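Local atomic coordinates of glucose dehydrogenase (Serratia sp. FS14, PDB entry 7CDY), a protein that belongs to the glucose/sorbosone dehydrogenase family, folds as a beta-propeller and carries a bound calcium ion. Residues E83-G97 and N108-V121. Residues are numbered along the deposited sequence; the frame is centred on the assembly and turned at random.
Sequences EPGEGGKAGTAVGYG and NFKVIFRQQPKLSV
The carboxylate of E83 is gripped side-on by R114 and met at OE1, on the anti side, by K118. R114 NE lies 2.7 Å from E83 OE1, on the syn lone pair, while R114 NH2 donates to E83 OE2; the two flat groups are nearly coplanar, 12° apart. K118 NZ takes the anti lone pair of E83 OE1 at 2.8 Å, so that one oxygen serves both cations. The lysine chain runs extended past the A90-G91 peptide, with CD against G85 CA, then bends at its end (chi4 -74°) to bring NZ over the carbonyl plane of E83 O as well, on the face opposite the backbone N-H of G91. Water 1 accepts from K118 NZ and donates to T92 O and Q115 O. V111 CG1 sits 3.6 Å above the centre of the R114 guanidinium, covering one face of the group.

Strands 90-97 and 109-114 pair antiparallel within one blade of the propeller; strand 76-84 pairs antiparallel with the other edge of 90-99. A classic bulge places I112 and F113 opposite V94, whose O accepts from I112 N at 2.8 Å and from F113 N at 3.2 Å. Near G95, the F109 ring comes close to the backbone, F109 CE1 being 3.4 Å from G95 C. Y96 lies alongside K110 and crosses I112, CE2 against CG2, at about a right angle; its hydroxyl is hydrogen-bonded to E166.

Past the strand, Q115 N donates to T92 O, and the side chain supplies the return acceptor: CG anti to the backbone N (chi1 -179°) and an extended chain carry Q115 OE1 to T92 N at 3.0 Å. N144 also donates to OE1, and the carbonyls of G142 and L156 hold NE2, fixing which way the amide is turned.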
ATOM      1  N   GLU A  83      -6.937 -10.148   9.209  1.00  9.25           N
ATOM      2  CA  GLU A  83      -7.674 -11.373   9.461  1.00 10.58           C
ATOM      3  C   GLU A  83      -7.456 -11.817  10.902  1.00 10.15           C
ATOM      4  O   GLU A  83      -6.301 -11.934  11.338  1.00 11.25           O
ATOM      5  CB  GLU A  83      -7.189 -12.468   8.510  1.00 11.57           C
ATOM      6  CG  GLU A  83      -7.897 -13.803   8.701  1.00 13.26           C
ATOM      7  CD  GLU A  83      -7.249 -14.922   7.910  1.00 12.58           C
ATOM      8  OE1 GLU A  83      -6.065 -15.213   8.171  1.00 14.54           O
ATOM      9  OE2 GLU A  83      -7.903 -15.500   7.020  1.00 15.21           O
ATOM     10  N   PRO A  84      -8.519 -12.074  11.666  1.00 10.64           N
ATOM     11  CA  PRO A  84      -8.349 -12.533  13.048  1.00 11.13           C
ATOM     12  C   PRO A  84      -7.717 -13.910  13.098  1.00 13.32           C
ATOM     13  O   PRO A  84      -7.773 -14.693  12.154  1.00 14.76           O
ATOM     14  CB  PRO A  84      -9.777 -12.598  13.606  1.00 13.74           C
ATOM     15  CG  PRO A  84     -10.680 -12.254  12.511  1.00 17.74           C
ATOM     16  CD  PRO A  84      -9.922 -12.064  11.236  1.00 11.99           C
ATOM     17  N   GLY A  85      -7.125 -14.206  14.237  1.00 15.60           N
ATOM     18  CA  GLY A  85      -6.557 -15.520  14.424  1.00 17.70           C
ATOM     19  C   GLY A  85      -6.588 -15.983  15.854  1.00 24.16           C
ATOM     20  O   GLY A  85      -7.386 -15.497  16.661  1.00 24.53           O
ATOM     21  N   GLU A  86      -5.704 -16.924  16.168  1.00 33.49           N
ATOM     22  CA  GLU A  86      -5.619 -17.490  17.504  1.00 33.36           C
ATOM     23  C   GLU A  86      -5.161 -16.441  18.506  1.00 28.51           C
ATOM     24  O   GLU A  86      -4.437 -15.496  18.174  1.00 30.41           O
ATOM     25  CB  GLU A  86      -4.629 -18.654  17.513  1.00 39.68           C
ATOM     26  N   GLY A  87      -5.601 -16.615  19.748  1.00 26.89           N
ATOM     27  CA  GLY A  87      -5.170 -15.762  20.835  1.00 28.74           C
ATOM     28  C   GLY A  87      -5.633 -14.327  20.755  1.00 26.02           C
ATOM     29  O   GLY A  87      -5.113 -13.489  21.493  1.00 36.34           O
ATOM     30  N   GLY A  88      -6.599 -14.017  19.894  1.00 24.55           N
ATOM     31  CA  GLY A  88      -7.024 -12.642  19.738  1.00 28.42           C
ATOM     32  C   GLY A  88      -5.985 -11.746  19.102  1.00 27.92           C
ATOM     33  O   GLY A  88      -5.966 -10.541  19.374  1.00 32.38           O
ATOM     34  N   LYS A  89      -5.098 -12.308  18.285  1.00 19.06           N
ATOM     35  CA  LYS A  89      -4.156 -11.536  17.487  1.00 17.79           C
ATOM     36  C   LYS A  89      -4.514 -11.697  16.019  1.00 16.81           C
ATOM     37  O   LYS A  89      -4.983 -12.756  15.591  1.00 22.55           O
ATOM     38  CB  LYS A  89      -2.721 -12.030  17.681  1.00 19.44           C
ATOM     39  CG  LYS A  89      -2.267 -12.098  19.126  1.00 23.90           C
ATOM     40  CD  LYS A  89      -2.248 -10.720  19.755  1.00 26.95           C
ATOM     41  CE  LYS A  89      -1.711 -10.773  21.177  1.00 32.80           C
ATOM     42  NZ  LYS A  89      -2.271  -9.692  22.034  1.00 37.17           N
ATOM     43  N   ALA A  90      -4.263 -10.652  15.247  1.00 13.42           N
ATOM     44  CA  ALA A  90      -4.583 -10.626  13.831  1.00 11.59           C
ATOM     45  C   ALA A  90      -3.314 -10.477  12.999  1.00  9.35           C
ATOM     46  O   ALA A  90      -2.244 -10.116  13.499  1.00 10.92           O
ATOM     47  CB  ALA A  90      -5.536  -9.470  13.515  1.00 11.53           C
ATOM     48  N   GLY A  91      -3.450 -10.755  11.702  1.00  9.25           N
ATOM     49  CA  GLY A  91      -2.379 -10.522  10.758  1.00 10.32           C
ATOM     50  C   GLY A  91      -2.961 -10.296   9.385  1.00  8.15           C
ATOM     51  O   GLY A  91      -4.140 -10.547   9.138  1.00  9.87           O
ATOM     52  N   THR A  92      -2.119  -9.818   8.481  1.00  8.40           N
ATOM     53  CA  THR A  92      -2.570  -9.538   7.128  1.00  8.61           C
ATOM     54  C   THR A  92      -2.770 -10.829   6.338  1.00  9.26           C
ATOM     55  O   THR A  92      -2.031 -11.805   6.508  1.00 10.95           O
ATOM     56  CB  THR A  92      -1.543  -8.644   6.450  1.00  9.14           C
ATOM     57  OG1 THR A  92      -1.383  -7.483   7.268  1.00 11.27           O
ATOM     58  CG2 THR A  92      -1.994  -8.224   5.054  1.00 12.60           C
ATOM     59  N   ALA A  93      -3.793 -10.841   5.483  1.00  7.84           N
ATOM     60  CA  ALA A  93      -4.038 -11.944   4.567  1.00  8.58           C
ATOM     61  C   ALA A  93      -4.326 -11.380   3.187  1.00  8.61           C
ATOM     62  O   ALA A  93      -4.759 -10.227   3.050  1.00  8.96           O
ATOM     63  CB  ALA A  93      -5.231 -12.786   5.027  1.00 10.53           C
ATOM     64  N   VAL A  94      -4.049 -12.187   2.164  1.00  9.30           N
ATOM     65  CA  VAL A  94      -4.271 -11.811   0.774  1.00  9.11           C
ATOM     66  C   VAL A  94      -4.996 -12.966   0.098  1.00  8.16           C
ATOM     67  O   VAL A  94      -4.623 -14.136   0.289  1.00  8.99           O
ATOM     68  CB  VAL A  94      -2.938 -11.502   0.060  1.00  9.18           C
ATOM     69  CG1 VAL A  94      -3.167 -11.152  -1.410  1.00 11.35           C
ATOM     70  CG2 VAL A  94      -2.197 -10.364   0.778  1.00 10.28           C
ATOM     71  N   GLY A  95      -6.037 -12.655  -0.670  1.00  8.59           N
ATOM     72  CA  GLY A  95      -6.738 -13.674  -1.425  1.00  9.57           C
ATOM     73  C   GLY A  95      -7.243 -13.104  -2.730  1.00  8.85           C
ATOM     74  O   GLY A  95      -7.018 -11.934  -3.046  1.00  9.96           O
ATOM     75  N   TYR A  96      -7.960 -13.937  -3.485  1.00  8.81           N
ATOM     76  CA  TYR A  96      -8.626 -13.437  -4.670  1.00  9.78           C
ATOM     77  C   TYR A  96      -9.936 -14.172  -4.881  1.00 10.01           C
ATOM     78  O   TYR A  96     -10.136 -15.286  -4.387  1.00 10.18           O
ATOM     79  CB  TYR A  96      -7.744 -13.488  -5.925  1.00  9.53           C
ATOM     80  CG  TYR A  96      -7.431 -14.873  -6.477  1.00  9.72           C
ATOM     81  CD1 TYR A  96      -8.386 -15.595  -7.200  1.00  9.38           C
ATOM     82  CD2 TYR A  96      -6.159 -15.427  -6.333  1.00 10.87           C
ATOM     83  CE1 TYR A  96      -8.096 -16.851  -7.735  1.00 11.19           C
ATOM     84  CE2 TYR A  96      -5.858 -16.685  -6.863  1.00 11.29           C
ATOM     85  CZ  TYR A  96      -6.837 -17.379  -7.566  1.00 10.86           C
ATOM     86  OH  TYR A  96      -6.561 -18.619  -8.102  1.00 12.23           O
ATOM     87  N   GLY A  97     -10.829 -13.505  -5.602  1.00  8.93           N
ATOM     88  CA  GLY A  97     -12.025 -14.110  -6.151  1.00 10.04           C
ATOM     89  C   GLY A  97     -12.273 -13.563  -7.537  1.00 10.51           C
ATOM     90  O   GLY A  97     -11.426 -12.849  -8.091  1.00 11.15           O
ATOM     91  N   ASN A 108     -16.219 -17.055  -5.118  1.00 13.43           N
ATOM     92  CA  ASN A 108     -15.208 -18.054  -4.747  1.00 13.90           C
ATOM     93  C   ASN A 108     -13.954 -17.440  -4.127  1.00 12.53           C
ATOM     94  O   ASN A 108     -12.840 -17.891  -4.398  1.00 13.22           O
ATOM     95  CB  ASN A 108     -14.812 -18.946  -5.929  1.00 15.69           C
ATOM     96  CG  ASN A 108     -15.995 -19.646  -6.568  1.00 22.36           C
ATOM     97  OD1 ASN A 108     -16.297 -19.431  -7.743  1.00 23.32           O
ATOM     98  ND2 ASN A 108     -16.659 -20.501  -5.800  1.00 27.54           N
ATOM     99  N   PHE A 109     -14.119 -16.409  -3.297  1.00 11.85           N
ATOM    100  CA  PHE A 109     -12.943 -15.792  -2.694  1.00 10.87           C
ATOM    101  C   PHE A 109     -12.191 -16.810  -1.840  1.00 12.06           C
ATOM    102  O   PHE A 109     -12.789 -17.519  -1.026  1.00 13.98           O
ATOM    103  CB  PHE A 109     -13.325 -14.583  -1.833  1.00 11.08           C
ATOM    104  CG  PHE A 109     -12.129 -13.861  -1.277  1.00 10.44           C
ATOM    105  CD1 PHE A 109     -11.454 -12.943  -2.061  1.00 11.71           C
ATOM    106  CD2 PHE A 109     -11.658 -14.123   0.003  1.00 12.15           C
ATOM    107  CE1 PHE A 109     -10.345 -12.283  -1.578  1.00 11.30           C
ATOM    108  CE2 PHE A 109     -10.539 -13.459   0.498  1.00 10.60           C
ATOM    109  CZ  PHE A 109      -9.887 -12.542  -0.300  1.00 11.32           C
ATOM    110  N   LYS A 110     -10.865 -16.846  -1.991  1.00 10.00           N
ATOM    111  CA  LYS A 110     -10.029 -17.733  -1.192  1.00 12.87           C
ATOM    112  C   LYS A 110      -8.713 -17.047  -0.855  1.00 10.79           C
ATOM    113  O   LYS A 110      -8.140 -16.351  -1.694  1.00 11.41           O
ATOM    114  CB  LYS A 110      -9.731 -19.049  -1.921  1.00 15.09           C
ATOM    115  CG  LYS A 110      -8.911 -18.887  -3.189  1.00 23.66           C
ATOM    116  CD  LYS A 110      -8.486 -20.227  -3.776  1.00 30.73           C
ATOM    117  CE  LYS A 110      -7.228 -20.091  -4.635  1.00 21.01           C
ATOM    118  NZ  LYS A 110      -6.825 -21.411  -5.186  1.00 36.00           N
ATOM    119  N   VAL A 111      -8.239 -17.268   0.373  1.00 11.23           N
ATOM    120  CA  VAL A 111      -6.947 -16.746   0.801  1.00 10.64           C
ATOM    121  C   VAL A 111      -5.824 -17.554   0.165  1.00 11.21           C
ATOM    122  O   VAL A 111      -5.872 -18.793   0.107  1.00 12.91           O
ATOM    123  CB  VAL A 111      -6.871 -16.794   2.335  1.00 10.42           C
ATOM    124  CG1 VAL A 111      -5.444 -16.548   2.839  1.00 12.46           C
ATOM    125  CG2 VAL A 111      -7.838 -15.785   2.939  1.00 13.39           C
ATOM    126  N   ILE A 112      -4.798 -16.857  -0.310  1.00 10.09           N
ATOM    127  CA  ILE A 112      -3.621 -17.481  -0.906  1.00 11.55           C
ATOM    128  C   ILE A 112      -2.352 -17.227  -0.110  1.00 11.33           C
ATOM    129  O   ILE A 112      -1.320 -17.852  -0.402  1.00 12.72           O
ATOM    130  CB  ILE A 112      -3.420 -17.054  -2.376  1.00 11.53           C
ATOM    131  CG1 ILE A 112      -3.068 -15.561  -2.465  1.00 13.83           C
ATOM    132  CG2 ILE A 112      -4.659 -17.400  -3.211  1.00 13.02           C
ATOM    133  CD1 ILE A 112      -2.613 -15.106  -3.848  1.00 14.34           C
ATOM    134  N   PHE A 113      -2.374 -16.307   0.851  1.00  9.90           N
ATOM    135  CA  PHE A 113      -1.194 -15.970   1.635  1.00  8.72           C
ATOM    136  C   PHE A 113      -1.646 -15.378   2.959  1.00 10.41           C
ATOM    137  O   PHE A 113      -2.557 -14.540   2.990  1.00 10.56           O
ATOM    138  CB  PHE A 113      -0.299 -14.965   0.899  1.00 11.72           C
ATOM    139  CG  PHE A 113       0.769 -14.371   1.781  1.00 10.36           C
ATOM    140  CD1 PHE A 113       1.941 -15.072   2.035  1.00 11.98           C
ATOM    141  CD2 PHE A 113       0.576 -13.140   2.402  1.00 11.47           C
ATOM    142  CE1 PHE A 113       2.913 -14.558   2.882  1.00 11.20           C
ATOM    143  CE2 PHE A 113       1.546 -12.619   3.246  1.00 12.18           C
ATOM    144  CZ  PHE A 113       2.716 -13.325   3.473  1.00 11.93           C
ATOM    145  N   ARG A 114      -0.966 -15.769   4.035  1.00  9.94           N
ATOM    146  CA  ARG A 114      -1.233 -15.232   5.361  1.00 12.09           C
ATOM    147  C   ARG A 114       0.075 -14.839   6.012  1.00 10.44           C
ATOM    148  O   ARG A 114       1.028 -15.624   6.028  1.00 12.44           O
ATOM    149  CB  ARG A 114      -1.865 -16.287   6.264  1.00 13.88           C
ATOM    150  CG  ARG A 114      -3.249 -16.651   5.901  1.00 18.35           C
ATOM    151  CD  ARG A 114      -3.869 -17.478   7.004  1.00 14.86           C
ATOM    152  NE  ARG A 114      -5.304 -17.479   6.822  1.00 17.10           N
ATOM    153  CZ  ARG A 114      -5.947 -18.299   6.003  1.00 17.11           C
ATOM    154  NH1 ARG A 114      -5.272 -19.211   5.304  1.00 19.54           N
ATOM    155  NH2 ARG A 114      -7.258 -18.213   5.879  1.00 19.36           N
ATOM    156  N   GLN A 115       0.113 -13.637   6.562  1.00 10.68           N
ATOM    157  CA  GLN A 115       1.189 -13.271   7.460  1.00  9.68           C
ATOM    158  C   GLN A 115       1.160 -14.191   8.675  1.00 10.50           C
ATOM    159  O   GLN A 115       0.112 -14.379   9.307  1.00 12.54           O
ATOM    160  CB  GLN A 115       0.952 -11.832   7.897  1.00  9.71           C
ATOM    161  CG  GLN A 115       2.005 -11.279   8.824  1.00 12.05           C
ATOM    162  CD  GLN A 115       1.810  -9.802   9.107  1.00 10.25           C
ATOM    163  OE1 GLN A 115       0.705  -9.347   9.434  1.00 10.76           O
ATOM    164  NE2 GLN A 115       2.882  -9.042   8.972  1.00 11.07           N
ATOM    165  N   GLN A 116       2.317 -14.761   9.012  1.00 10.95           N
ATOM    166  CA  GLN A 116       2.459 -15.588  10.192  1.00 11.57           C
ATOM    167  C   GLN A 116       3.781 -15.243  10.862  1.00 12.14           C
ATOM    168  O   GLN A 116       4.771 -14.962  10.172  1.00 13.09           O
ATOM    169  CB  GLN A 116       2.468 -17.077   9.836  1.00 13.71           C
ATOM    170  CG  GLN A 116       1.162 -17.584   9.266  1.00 15.21           C
ATOM    171  CD  GLN A 116       0.037 -17.625  10.287  1.00 15.85           C
ATOM    172  OE1 GLN A 116       0.205 -17.256  11.448  1.00 19.75           O
ATOM    173  NE2 GLN A 116      -1.128 -18.085   9.850  1.00 19.79           N
ATOM    174  N   PRO A 117       3.828 -15.241  12.197  1.00 11.43           N
ATOM    175  CA  PRO A 117       2.679 -15.414  13.089  1.00 14.43           C
ATOM    176  C   PRO A 117       1.756 -14.200  13.027  1.00 12.55           C
ATOM    177  O   PRO A 117       2.098 -13.185  12.421  1.00 14.60           O
ATOM    178  CB  PRO A 117       3.332 -15.517  14.475  1.00 15.67           C
ATOM    179  CG  PRO A 117       4.618 -14.749  14.336  1.00 15.57           C
ATOM    180  CD  PRO A 117       5.084 -15.035  12.938  1.00 12.17           C
ATOM    181  N   LYS A 118       0.573 -14.315  13.614  1.00 12.18           N
ATOM    182  CA  LYS A 118      -0.322 -13.175  13.761  1.00 12.85           C
ATOM    183  C   LYS A 118       0.001 -12.485  15.081  1.00 13.44           C
ATOM    184  O   LYS A 118      -0.142 -13.092  16.149  1.00 15.54           O
ATOM    185  CB  LYS A 118      -1.779 -13.640  13.738  1.00 12.13           C
ATOM    186  CG  LYS A 118      -2.268 -14.183  12.404  1.00 13.57           C
ATOM    187  CD  LYS A 118      -3.682 -14.747  12.549  1.00 13.14           C
ATOM    188  CE  LYS A 118      -4.229 -15.295  11.239  1.00 16.20           C
ATOM    189  NZ  LYS A 118      -4.598 -14.185  10.312  1.00 14.76           N
ATOM    190  N   LEU A 119       0.449 -11.221  15.019  1.00 11.77           N
ATOM    191  CA  LEU A 119       0.876 -10.521  16.222  1.00 12.63           C
ATOM    192  C   LEU A 119       0.190  -9.183  16.453  1.00 12.73           C
ATOM    193  O   LEU A 119       0.490  -8.525  17.455  1.00 15.45           O
ATOM    194  CB  LEU A 119       2.394 -10.287  16.204  1.00 13.30           C
ATOM    195  CG  LEU A 119       3.265 -11.546  16.151  1.00 13.54           C
ATOM    196  CD1 LEU A 119       4.736 -11.180  16.007  1.00 14.88           C
ATOM    197  CD2 LEU A 119       3.063 -12.414  17.387  1.00 16.35           C
ATOM    198  N   SER A 120      -0.698  -8.749  15.566  1.00 11.16           N
ATOM    199  CA  SER A 120      -1.287  -7.426  15.686  1.00 12.01           C
ATOM    200  C   SER A 120      -2.508  -7.422  16.596  1.00 11.04           C
ATOM    201  O   SER A 120      -3.287  -8.378  16.628  1.00 12.90           O
ATOM    202  CB  SER A 120      -1.716  -6.907  14.310  1.00 11.21           C
ATOM    203  OG  SER A 120      -2.213  -5.587  14.400  1.00 10.60           O
ATOM    204  N   VAL A 121      -2.684  -6.312  17.313  1.00 13.28           N
ATOM    205  CA  VAL A 121      -3.930  -5.999  18.002  1.00 13.65           C
ATOM    206  C   VAL A 121      -4.585  -4.755  17.414  1.00 15.17           C
ATOM    207  O   VAL A 121      -5.408  -4.106  18.070  1.00 18.84           O
ATOM    208  CB  VAL A 121      -3.765  -5.909  19.531  1.00 16.41           C
ATOM    209  CG1 VAL A 121      -3.244  -7.230  20.078  1.00 19.72           C
ATOM    210  CG2 VAL A 121      -2.836  -4.766  19.899  1.00 18.96           C
TER
HETATM  211  O   HOH W   1      -2.396 -13.314   8.912  1.00 12.98           O
HETATM  212  O   HOH W   2     -10.845 -17.875  -6.067  1.00 19.51           O